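Local coordinates for protein malate dehydrogenase (Picrophilus torridus, PDB 4BGV) that probably catalyses the reversible NAD-dependent oxidation of malate to oxaloacetate, a step of the tricarboxylic acid cycle, at residues Y132-Y135 against K136-I140; V185-I188 against R189-N192; T260-H263 against S264-Y267; G281-G284 against V285-I288; E306-K309 against K310-I314. All coordinates share one frame; numbering follows the deposited sequence.

Contact 1. Residues Y132-Y135 against K136-I140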
loop_
_atom_site.group_PDB
_atom_site.type_symbol
_atom_site.label_atom_id
_atom_site.label_comp_id
_atom_site.label_asym_id
_atom_site.label_seq_id
_atom_site.Cartn_x
_atom_site.Cartn_y
_atom_site.Cartn_z
ATOM N N TYR A 132 -0.961 0.524 34.245
ATOM C CA TYR A 132 -1.587 0.476 35.564
ATOM C C TYR A 132 -1.709 1.881 36.151
ATOM O O TYR A 132 -2.766 2.261 36.655
ATOM C CB TYR A 132 -0.788 -0.455 36.478
ATOM C CG TYR A 132 -1.394 -0.687 37.843
ATOM C CD1 TYR A 132 -2.689 -1.199 37.986
ATOM C CD2 TYR A 132 -0.674 -0.400 38.987
ATOM C CE1 TYR A 132 -3.238 -1.410 39.244
ATOM C CE2 TYR A 132 -1.209 -0.609 40.241
ATOM C CZ TYR A 132 -2.486 -1.115 40.365
ATOM O OH TYR A 132 -2.994 -1.315 41.623
ATOM N N ALA A 133 -0.650 2.676 36.029
ATOM C CA ALA A 133 -0.699 4.057 36.504
ATOM C C ALA A 133 -1.733 4.894 35.739
ATOM O O ALA A 133 -2.453 5.700 36.332
ATOM C CB ALA A 133 0.682 4.705 36.421
ATOM N N ILE A 134 -1.793 4.714 34.424
ATOM C CA ILE A 134 -2.771 5.447 33.614
ATOM C C ILE A 134 -4.192 5.095 34.070
ATOM O O ILE A 134 -5.063 5.968 34.171
ATOM C CB ILE A 134 -2.576 5.179 32.102
ATOM C CG1 ILE A 134 -1.317 5.894 31.582
ATOM C CG2 ILE A 134 -3.804 5.625 31.286
ATOM C CD1 ILE A 134 -1.412 7.447 31.552
ATOM N N TYR A 135 -4.402 3.816 34.378
ATOM C CA TYR A 135 -5.675 3.323 34.867
ATOM C C TYR A 135 -6.029 3.984 36.202
ATOM O O TYR A 135 -7.121 4.505 36.374
ATOM C CB TYR A 135 -5.612 1.791 35.034
ATOM C CG TYR A 135 -6.813 1.212 35.743
ATOM C CD1 TYR A 135 -8.103 1.514 35.311
ATOM C CD2 TYR A 135 -6.667 0.363 36.833
ATOM C CE1 TYR A 135 -9.213 0.987 35.949
ATOM C CE2 TYR A 135 -7.778 -0.177 37.476
ATOM C CZ TYR A 135 -9.048 0.148 37.025
ATOM O OH TYR A 135 -10.165 -0.375 37.643
ATOM N N LYS A 136 -5.089 3.980 37.138
ATOM C CA LYS A 136 -5.335 4.587 38.449
ATOM C C LYS A 136 -5.625 6.092 38.362
ATOM O O LYS A 136 -6.431 6.618 39.131
ATOM C CB LYS A 136 -4.168 4.309 39.400
ATOM C CG LYS A 136 -4.038 2.839 39.785
ATOM C CD LYS A 136 -2.807 2.619 40.660
ATOM C CE LYS A 136 -2.959 3.278 42.027
ATOM N NZ LYS A 136 -3.768 2.430 42.956
ATOM N N ALA A 137 -4.985 6.777 37.421
ATOM C CA ALA A 137 -5.115 8.232 37.325
ATOM C C ALA A 137 -6.348 8.666 36.538
ATOM O O ALA A 137 -6.951 9.687 36.853
ATOM C CB ALA A 137 -3.858 8.841 36.700
ATOM N N SER A 138 -6.697 7.909 35.501
ATOM C CA SER A 138 -7.731 8.337 34.563
ATOM C C SER A 138 -9.127 7.824 34.909
ATOM O O SER A 138 -10.109 8.442 34.532
ATOM C CB SER A 138 -7.390 7.913 33.132
ATOM O OG SER A 138 -7.525 6.504 32.971
ATOM N N GLY A 139 -9.211 6.679 35.586
ATOM C CA GLY A 139 -10.497 6.072 35.914
ATOM C C GLY A 139 -11.190 5.422 34.720
ATOM O O GLY A 139 -12.351 5.002 34.794
ATOM N N ILE A 140 -10.470 5.327 33.611
ATOM C CA ILE A 140 -11.002 4.709 32.402
ATOM C C ILE A 140 -11.230 3.219 32.648
ATOM O O ILE A 140 -10.450 2.581 33.359
ATOM C CB ILE A 140 -10.044 4.969 31.211
ATOM C CG1 ILE A 140 -10.206 6.417 30.738
ATOM C CG2 ILE A 140 -10.273 3.978 30.058
ATOM C CD1 ILE A 140 -9.169 6.853 29.727
#
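Y132 meets K136 one helical turn on, at the C-terminal end of helix 127-138. With its CG anti to the backbone N (chi1 -175°), the Y132 ring is placed with one face toward the lysine chain, whose CD lies 3.9 Å from the ring centroid in a CH-pi contact, offset toward the CE2-CZ rim. The lysine chain then bends at chi3 and chi4, so that NZ ends near the phenol; both K136 NZ and Y132 OH are held by OD1 of D316, on helix 295-321. The backbone of the same pair is bonded, K136 N to Y132 O at 2.9 Å. A133 continues the ladder, its O accepting from A137 N at 3.0 Å, while its methyl group packs toward helices 93-114 and 295-321. I134 O takes two donors from one residue: S138 N at 2.9 Å, and S138 OG at 2.8 Å from the opposite face of the carbonyl plane. The same OG accepts from I140 N at 3.2 Å, forming an ST turn that carries the chain out of the helix. Y135 O receives the last bond of the series, from G139 N at 3.1 Å, and G139 then leaves helical geometry with positive phi. The Y135 ring presents its edge, in plane, to I140 O, 3.2 Å from CD1. Within the beta-alpha-beta unit of the NAD-binding domain, the serine hydroxyl thus serves as donor and acceptor in ending the helix, while the shared D316 carboxylate would probably favour a charged lysine beside the tyrosine.

Contact 2. Residues V185-I188 against R189-N192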
loop_
_atom_site.group_PDB
_atom_site.type_symbol
_atom_site.label_atom_id
_atom_site.label_comp_id
_atom_site.label_asym_id
_atom_site.label_seq_id
_atom_site.Cartn_x
_atom_site.Cartn_y
_atom_site.Cartn_z
ATOM N N VAL A 185 8.548 -13.940 28.376
ATOM C CA VAL A 185 8.357 -15.386 28.435
ATOM C C VAL A 185 8.016 -15.896 27.039
ATOM O O VAL A 185 6.882 -15.762 26.575
ATOM C CB VAL A 185 7.224 -15.788 29.401
ATOM C CG1 VAL A 185 7.095 -17.323 29.455
ATOM C CG2 VAL A 185 7.475 -15.221 30.798
ATOM N N PRO A 186 9.008 -16.473 26.355
ATOM C CA PRO A 186 8.719 -17.036 25.034
ATOM C C PRO A 186 8.039 -18.393 25.177
ATOM O O PRO A 186 8.310 -19.099 26.153
ATOM C CB PRO A 186 10.116 -17.235 24.438
ATOM C CG PRO A 186 10.982 -17.529 25.644
ATOM C CD PRO A 186 10.399 -16.726 26.789
ATOM N N PHE A 187 7.149 -18.735 24.245
ATOM C CA PHE A 187 6.692 -20.121 24.088
ATOM C C PHE A 187 7.328 -20.589 22.790
ATOM O O PHE A 187 6.846 -20.275 21.688
ATOM C CB PHE A 187 5.162 -20.244 23.960
ATOM C CG PHE A 187 4.393 -20.068 25.252
ATOM C CD1 PHE A 187 4.740 -19.090 26.175
ATOM C CD2 PHE A 187 3.280 -20.852 25.509
ATOM C CE1 PHE A 187 4.004 -18.920 27.357
ATOM C CE2 PHE A 187 2.532 -20.686 26.671
ATOM C CZ PHE A 187 2.893 -19.713 27.597
ATOM N N ILE A 188 8.434 -21.307 22.913
ATOM C CA ILE A 188 9.148 -21.795 21.738
ATOM C C ILE A 188 8.265 -22.733 20.937
ATOM O O ILE A 188 8.273 -22.697 19.708
ATOM C CB ILE A 188 10.454 -22.509 22.138
ATOM C CG1 ILE A 188 11.425 -21.511 22.760
ATOM C CG2 ILE A 188 11.085 -23.199 20.948
ATOM C CD1 ILE A 188 11.465 -20.186 22.052
ATOM N N ARG A 189 7.479 -23.552 21.636
ATOM C CA ARG A 189 6.601 -24.507 20.957
ATOM C C ARG A 189 5.525 -23.845 20.098
ATOM O O ARG A 189 5.018 -24.466 19.163
ATOM C CB ARG A 189 5.969 -25.482 21.958
ATOM C CG ARG A 189 5.086 -24.812 22.987
ATOM C CD ARG A 189 4.834 -25.715 24.188
ATOM N NE ARG A 189 4.061 -25.001 25.193
ATOM C CZ ARG A 189 2.757 -25.159 25.376
ATOM N NH1 ARG A 189 2.083 -26.036 24.638
ATOM N NH2 ARG A 189 2.140 -24.470 26.321
ATOM N N TYR A 190 5.177 -22.592 20.403
ATOM C CA TYR A 190 4.186 -21.881 19.599
ATOM C C TYR A 190 4.833 -20.994 18.541
ATOM O O TYR A 190 4.169 -20.155 17.929
ATOM C CB TYR A 190 3.282 -21.025 20.477
ATOM C CG TYR A 190 2.295 -21.787 21.341
ATOM C CD1 TYR A 190 2.116 -23.166 21.212
ATOM C CD2 TYR A 190 1.504 -21.110 22.251
ATOM C CE1 TYR A 190 1.185 -23.845 22.011
ATOM C CE2 TYR A 190 0.577 -21.775 23.048
ATOM C CZ TYR A 190 0.420 -23.128 22.920
ATOM O OH TYR A 190 -0.510 -23.753 23.720
ATOM N N SER A 191 6.138 -21.144 18.363
ATOM C CA SER A 191 6.868 -20.326 17.399
ATOM C C SER A 191 7.198 -21.230 16.238
ATOM O O SER A 191 7.598 -22.384 16.435
ATOM C CB SER A 191 8.152 -19.753 18.025
ATOM O OG SER A 191 7.838 -18.964 19.167
ATOM N N ASN A 192 7.027 -20.719 15.028
ATOM C CA ASN A 192 7.075 -21.577 13.854
ATOM C C ASN A 192 7.342 -20.792 12.578
ATOM O O ASN A 192 7.271 -19.551 12.567
ATOM C CB ASN A 192 5.734 -22.316 13.707
ATOM C CG ASN A 192 4.560 -21.361 13.519
ATOM O OD1 ASN A 192 4.365 -20.805 12.441
ATOM N ND2 ASN A 192 3.774 -21.174 14.573
#
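Two overlapping type I beta turns, F187-Y190 and I188-S191, make this local contact: they form the corner that breaks strand 184-193, the middle strand of a three-stranded antiparallel sheet in the C-terminal domain. The first turn closes from Y190 N to F187 O at 3.1 Å, the second from S191 N to I188 O at 3.0 Å. F187 O is gripped twice, for S191 OG also donates to it, at 3.0 Å and from the opposite face of the carbonyl plane to Y190 N. The serine has its OG anti to the carbonyl carbon (chi1 -59°), which turns the hydroxyl back across the corner; OG also bonds to F175 N on strand 172-178. Replacing S191 by alanine is likely to cost F187 O its second donor and to leave F175 N without the hydroxyl it meets. F187 and Y190 lie side by side, their ring planes inclined at 34°, and both rings meet F175. R189 runs alongside F187 to a salt bridge between its NE and E297 on helix 295-321. Its guanidinium carries Y190 CZ over one face, while NH2 stands 3.8 Å from F187 CE2.

Contact 3. Residues T260-H263 against S264-Y267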
loop_
_atom_site.group_PDB
_atom_site.type_symbol
_atom_site.label_atom_id
_atom_site.label_comp_id
_atom_site.label_asym_id
_atom_site.label_seq_id
_atom_site.Cartn_x
_atom_site.Cartn_y
_atom_site.Cartn_z
ATOM N N THR A 260 -8.396 -9.875 35.452
ATOM C CA THR A 260 -9.384 -10.021 36.523
ATOM C C THR A 260 -10.230 -11.256 36.329
ATOM O O THR A 260 -10.142 -11.920 35.305
ATOM C CB THR A 260 -10.398 -8.871 36.568
ATOM O OG1 THR A 260 -11.025 -8.724 35.286
ATOM C CG2 THR A 260 -9.745 -7.601 36.967
ATOM N N GLY A 261 -11.063 -11.550 37.324
ATOM C CA GLY A 261 -12.052 -12.608 37.215
ATOM C C GLY A 261 -11.418 -13.943 36.909
ATOM O O GLY A 261 -10.419 -14.315 37.522
ATOM N N GLU A 262 -11.975 -14.657 35.938
ATOM C CA GLU A 262 -11.514 -16.012 35.669
ATOM C C GLU A 262 -10.092 -16.030 35.122
ATOM O O GLU A 262 -9.375 -17.006 35.305
ATOM C CB GLU A 262 -12.479 -16.755 34.744
ATOM C CG GLU A 262 -12.607 -18.241 35.059
ATOM C CD GLU A 262 -13.377 -18.529 36.351
ATOM O OE1 GLU A 262 -13.666 -17.591 37.129
ATOM O OE2 GLU A 262 -13.701 -19.712 36.587
ATOM N N HIS A 263 -9.682 -14.940 34.475
ATOM C CA HIS A 263 -8.328 -14.844 33.935
ATOM C C HIS A 263 -7.242 -14.870 35.016
ATOM O O HIS A 263 -6.110 -15.265 34.748
ATOM C CB HIS A 263 -8.186 -13.589 33.066
ATOM C CG HIS A 263 -9.151 -13.544 31.926
ATOM N ND1 HIS A 263 -9.146 -14.482 30.914
ATOM C CD2 HIS A 263 -10.153 -12.681 31.637
ATOM C CE1 HIS A 263 -10.104 -14.198 30.049
ATOM N NE2 HIS A 263 -10.735 -13.114 30.469
ATOM N N SER A 264 -7.591 -14.457 36.232
ATOM C CA SER A 264 -6.625 -14.457 37.329
ATOM C C SER A 264 -6.239 -15.874 37.717
ATOM O O SER A 264 -5.115 -16.120 38.166
ATOM C CB SER A 264 -7.178 -13.711 38.548
ATOM O OG SER A 264 -7.322 -12.326 38.248
ATOM N N LYS A 265 -7.169 -16.810 37.545
ATOM C CA LYS A 265 -6.876 -18.205 37.842
ATOM C C LYS A 265 -5.794 -18.756 36.909
ATOM O O LYS A 265 -5.006 -19.613 37.301
ATOM C CB LYS A 265 -8.155 -19.049 37.772
ATOM C CG LYS A 265 -9.243 -18.534 38.710
ATOM C CD LYS A 265 -10.586 -19.213 38.480
ATOM C CE LYS A 265 -10.671 -20.557 39.183
ATOM N NZ LYS A 265 -12.045 -21.144 39.103
ATOM N N THR A 266 -5.760 -18.256 35.676
ATOM C CA THR A 266 -4.749 -18.657 34.696
ATOM C C THR A 266 -3.422 -17.906 34.838
ATOM O O THR A 266 -2.339 -18.505 34.773
ATOM C CB THR A 266 -5.279 -18.441 33.251
ATOM O OG1 THR A 266 -6.311 -19.401 32.975
ATOM C CG2 THR A 266 -4.153 -18.591 32.226
ATOM N N TYR A 267 -3.497 -16.591 35.014
ATOM C CA TYR A 267 -2.284 -15.773 35.000
ATOM C C TYR A 267 -1.739 -15.398 36.377
ATOM O O TYR A 267 -0.721 -14.722 36.473
ATOM C CB TYR A 267 -2.469 -14.545 34.102
ATOM C CG TYR A 267 -2.623 -14.944 32.655
ATOM C CD1 TYR A 267 -1.544 -15.461 31.957
ATOM C CD2 TYR A 267 -3.853 -14.843 31.998
ATOM C CE1 TYR A 267 -1.668 -15.858 30.630
ATOM C CE2 TYR A 267 -3.993 -15.231 30.659
ATOM C CZ TYR A 267 -2.897 -15.738 29.984
ATOM O OH TYR A 267 -3.011 -16.144 28.666
HETATM O O HOH W 1 -8.731 -19.161 33.827
#
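H263 O and Y267 N form the straightest backbone bond between 260-263 and 264-267, at 2.9 Å and with an N-H...O angle of 160°. It belongs to the firmer half of the contact, in the short helix 262-267, where Y267 is buried: its ring holds T266 CG2 over the centre of one face, and CD2 lies 3.6 Å from H263 O. The first turn is less regular. S264 N bonds to G261 O and K265 N to E262 O, each three residues back at 3.1 Å, with the donors well above the carbonyl planes. S264 OG has its polar partners in V269 O and N270 OD1.

The solvent side is looser. E262 and K265 run side by side and point the same way, the glutamate bent at chi2 (72°) and the lysine at chi3 (82°); the resulting salt bridge, from E262 OE2 to K265 NZ at 3.3 Å, is also a weak hydrogen bond. Nearer the helix backbone a water joins a carbonyl to a side chain, donating to E262 O at 2.7 Å and bonding to T266 OG1 at 2.6 Å.

Following strand 251-259, the helix packs its inner side on the antiparallel sheet of strands 251-259, 272-281 and 284-288, Y267 touching V276 and P277 of strand 272-281. H263 and Y267 also reach I288 on strand 284-288, H263 bonds to D290 just beyond that strand, and the Y267 ring meets W301 of helix 295-321.

Contact 4. Residues G281-G284 against V285-I288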
loop_
_atom_site.group_PDB
_atom_site.type_symbol
_atom_site.label_atom_id
_atom_site.label_comp_id
_atom_site.label_asym_id
_atom_site.label_seq_id
_atom_site.Cartn_x
_atom_site.Cartn_y
_atom_site.Cartn_z
ATOM N N GLY A 281 -9.866 -4.723 19.574
ATOM C CA GLY A 281 -10.937 -4.223 18.727
ATOM C C GLY A 281 -11.363 -2.821 19.094
ATOM O O GLY A 281 -10.688 -2.152 19.892
ATOM N N LYS A 282 -12.505 -2.385 18.546
ATOM C CA LYS A 282 -12.981 -1.019 18.772
ATOM C C LYS A 282 -13.270 -0.720 20.242
ATOM O O LYS A 282 -13.308 0.442 20.641
ATOM C CB LYS A 282 -14.216 -0.707 17.914
ATOM C CG LYS A 282 -15.350 -1.713 18.049
ATOM C CD LYS A 282 -16.540 -1.312 17.171
ATOM C CE LYS A 282 -17.534 -2.453 17.010
ATOM N NZ LYS A 282 -18.036 -2.957 18.320
ATOM N N ASN A 283 -13.473 -1.763 21.047
ATOM C CA ASN A 283 -13.740 -1.546 22.467
ATOM C C ASN A 283 -12.488 -1.666 23.352
ATOM O O ASN A 283 -12.583 -1.599 24.580
ATOM C CB ASN A 283 -14.821 -2.511 22.987
ATOM C CG ASN A 283 -16.155 -2.355 22.276
ATOM O OD1 ASN A 283 -16.777 -3.343 21.889
ATOM N ND2 ASN A 283 -16.600 -1.121 22.107
ATOM N N GLY A 284 -11.328 -1.866 22.729
ATOM C CA GLY A 284 -10.093 -2.107 23.461
ATOM C C GLY A 284 -9.798 -3.597 23.548
ATOM O O GLY A 284 -9.722 -4.277 22.516
ATOM N N VAL A 285 -9.629 -4.110 24.766
ATOM C CA VAL A 285 -9.440 -5.557 24.949
ATOM C C VAL A 285 -10.773 -6.265 24.758
ATOM O O VAL A 285 -11.689 -6.075 25.558
ATOM C CB VAL A 285 -8.895 -5.886 26.354
ATOM C CG1 VAL A 285 -8.814 -7.406 26.554
ATOM C CG2 VAL A 285 -7.529 -5.261 26.528
ATOM N N GLU A 286 -10.909 -7.039 23.679
ATOM C CA GLU A 286 -12.184 -7.722 23.448
ATOM C C GLU A 286 -12.195 -9.161 23.922
ATOM O O GLU A 286 -13.257 -9.767 24.088
ATOM C CB GLU A 286 -12.583 -7.608 21.985
ATOM C CG GLU A 286 -12.536 -6.152 21.573
ATOM C CD GLU A 286 -13.468 -5.808 20.455
ATOM O OE1 GLU A 286 -13.875 -6.727 19.706
ATOM O OE2 GLU A 286 -13.782 -4.605 20.326
ATOM N N LYS A 287 -11.004 -9.700 24.147
ATOM C CA LYS A 287 -10.862 -11.052 24.675
ATOM C C LYS A 287 -9.448 -11.204 25.190
ATOM O O LYS A 287 -8.507 -10.703 24.587
ATOM C CB LYS A 287 -11.115 -12.102 23.589
ATOM C CG LYS A 287 -11.069 -13.559 24.114
ATOM C CD LYS A 287 -11.421 -14.559 23.026
ATOM C CE LYS A 287 -11.316 -16.000 23.533
ATOM N NZ LYS A 287 -12.478 -16.415 24.362
ATOM N N ILE A 288 -9.311 -11.884 26.319
ATOM C CA ILE A 288 -8.010 -12.335 26.775
ATOM C C ILE A 288 -7.964 -13.839 26.581
ATOM O O ILE A 288 -8.833 -14.560 27.066
ATOM C CB ILE A 288 -7.794 -12.007 28.252
ATOM C CG1 ILE A 288 -7.592 -10.491 28.431
ATOM C CG2 ILE A 288 -6.576 -12.749 28.782
ATOM C CD1 ILE A 288 -7.616 -10.031 29.873
HETATM O O HOH W 2 -16.429 -4.644 19.241
#
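E286 OE2 is gripped by two donors: the backbone N of N283, at 2.9 Å with an N-H...O angle of 164°, and a water, also at 2.9 Å. The amide meets OE2 nearly head-on to its C-O bond. The same water donates to N283 OD1 at 3.0 Å, joining two side chains over the turn. E286 reaches back because its CG lies beside its own backbone N (chi1 -52°) and the chain runs extended beyond it, bringing CD to 3.5 Å from G281 CA; a beta carbon on G281 would collide with this carboxylate. The turn itself is a type I beta turn, G281-G284, joining strands 272-281 and 284-288 in a beta hairpin. Bonds run both ways across it, from G284 N to G281 O at 2.9 Å and from G281 N to G284 O at 3.0 Å, and the backbone angles of G284 call for glycine. OE1 of the glutamate forms a salt bridge with K250. Were E286 shortened to an alanine, N283 N would probably lose its acceptor in the hairpin and the K250 charge would be left without this mate. V285 turns its side chain from the turn and packs on I278 of strand 272-281.

Contact 5. Residues E306-K309 against K310-I314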
loop_
_atom_site.group_PDB
_atom_site.type_symbol
_atom_site.label_atom_id
_atom_site.label_comp_id
_atom_site.label_asym_id
_atom_site.label_seq_id
_atom_site.Cartn_x
_atom_site.Cartn_y
_atom_site.Cartn_z
ATOM N N GLU A 306 6.010 -11.897 39.741
ATOM C CA GLU A 306 6.568 -11.279 40.945
ATOM C C GLU A 306 7.106 -9.870 40.661
ATOM O O GLU A 306 6.909 -8.948 41.451
ATOM C CB GLU A 306 7.642 -12.182 41.562
ATOM C CG GLU A 306 8.940 -11.483 41.948
ATOM C CD GLU A 306 10.166 -12.146 41.324
ATOM O OE1 GLU A 306 10.691 -13.105 41.932
ATOM O OE2 GLU A 306 10.595 -11.716 40.223
ATOM N N SER A 307 7.753 -9.708 39.513
ATOM C CA SER A 307 8.293 -8.415 39.107
ATOM C C SER A 307 7.178 -7.378 38.936
ATOM O O SER A 307 7.282 -6.248 39.422
ATOM C CB SER A 307 9.081 -8.573 37.804
ATOM O OG SER A 307 9.374 -7.315 37.238
ATOM N N VAL A 308 6.115 -7.770 38.239
ATOM C CA VAL A 308 4.958 -6.897 38.041
ATOM C C VAL A 308 4.255 -6.573 39.361
ATOM O O VAL A 308 3.901 -5.420 39.615
ATOM C CB VAL A 308 3.973 -7.502 37.022
ATOM C CG1 VAL A 308 2.716 -6.645 36.902
ATOM C CG2 VAL A 308 4.660 -7.622 35.670
ATOM N N LYS A 309 4.079 -7.581 40.213
ATOM C CA LYS A 309 3.457 -7.364 41.512
ATOM C C LYS A 309 4.250 -6.343 42.332
ATOM O O LYS A 309 3.676 -5.477 42.995
ATOM C CB LYS A 309 3.382 -8.669 42.305
ATOM C CG LYS A 309 2.289 -9.649 41.896
ATOM C CD LYS A 309 2.272 -10.786 42.913
ATOM C CE LYS A 309 1.180 -11.803 42.665
ATOM N NZ LYS A 309 1.243 -12.861 43.721
ATOM N N LYS A 310 5.572 -6.467 42.289
ATOM C CA LYS A 310 6.459 -5.610 43.067
ATOM C C LYS A 310 6.392 -4.163 42.573
ATOM O O LYS A 310 6.264 -3.223 43.366
ATOM C CB LYS A 310 7.892 -6.133 42.981
ATOM C CG LYS A 310 8.886 -5.402 43.864
ATOM C CD LYS A 310 9.775 -4.479 43.053
ATOM C CE LYS A 310 10.620 -5.259 42.061
ATOM N NZ LYS A 310 11.392 -4.338 41.182
ATOM N N ASN A 311 6.502 -3.984 41.265
ATOM C CA ASN A 311 6.457 -2.649 40.685
ATOM C C ASN A 311 5.068 -2.012 40.758
ATOM O O ASN A 311 4.947 -0.786 40.858
ATOM C CB ASN A 311 6.957 -2.674 39.237
ATOM C CG ASN A 311 8.461 -2.847 39.145
ATOM O OD1 ASN A 311 9.188 -2.488 40.064
ATOM N ND2 ASN A 311 8.932 -3.381 38.020
ATOM N N SER A 312 4.025 -2.840 40.699
ATOM C CA SER A 312 2.662 -2.331 40.798
ATOM C C SER A 312 2.389 -1.842 42.220
ATOM O O SER A 312 1.648 -0.875 42.427
ATOM C CB SER A 312 1.642 -3.397 40.386
ATOM O OG SER A 312 1.843 -3.817 39.041
ATOM N N ALA A 313 2.992 -2.516 43.194
ATOM C CA ALA A 313 2.869 -2.117 44.591
ATOM C C ALA A 313 3.559 -0.768 44.812
ATOM O O ALA A 313 3.105 0.059 45.607
ATOM C CB ALA A 313 3.471 -3.181 45.495
ATOM N N ILE A 314 4.666 -0.561 44.108
ATOM C CA ILE A 314 5.358 0.725 44.131
ATOM C C ILE A 314 4.453 1.828 43.568
ATOM O O ILE A 314 4.387 2.930 44.122
ATOM C CB ILE A 314 6.701 0.651 43.363
ATOM C CG1 ILE A 314 7.682 -0.250 44.124
ATOM C CG2 ILE A 314 7.297 2.046 43.155
ATOM C CD1 ILE A 314 8.959 -0.536 43.379
HETATM O O HOH W 3 7.608 -4.934 36.207
#
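In S312 the OG stands beside the backbone N (chi1 -60°), close enough to reach V308 O one turn earlier, while N311, with CG likewise placed (chi1 -73°), leans its amide toward S307. Both pairs are i to i+4 contacts within the long helix 295-321 of the C-terminal domain. V308 O accepts two bonds from S312, from OG at 2.7 Å and from N at 2.8 Å, the donors lying on opposite faces of the carbonyl plane. CG1 of V308 packs 3.7 Å from the same OG, so the buried hydroxyl is satisfied by the backbone beside an apolar branch. Around this pair the regular ladder continues, with K310 N bonded to E306 O, N311 N to S307 O and A313 N to K309 O.

V308 and S312 face helix 127-138 and strand 272-281. N311 packs against R93, which probably binds substrate, and could therefore act as a second-shell neighbour of that site. The exposed K310 chain bends at chi2 and chi3, and its NZ donates to N311 OD1 at 3.1 Å, from above the amide's carbonyl plane. This bond and a water on the other arm would probably limit rotation of the amide. S307 OG, also bonded to D183, is 4.0 Å from N311 ND2, and the water spans the two: it donates to S307 OG at 3.1 Å and accepts from N311 ND2 at 2.7 Å.

The five contacts follow one another along the chain without interleaving. Contact 1 lies in the NAD-binding domain and the other four in the C-terminal domain, yet contacts 1 and 5 touch, Y132 CE2 lying 3.6 Å from S312 O, so helices 127-138 and 295-321 pack against each other between the NAD-binding and C-terminal parts. Contacts 3 and 4, with centres about 16 Å apart, meet where H263 CE1 lies 3.3 Å from I288 O, placing helix 262-267 against strand 284-288. Contact 2, in another antiparallel sheet, stands about 32 Å from contact 1 between centres, and its Y190 and N192 pack on a second subunit. Helix 295-321 links most of them, touching contacts 1, 2 and 3 and containing contact 5.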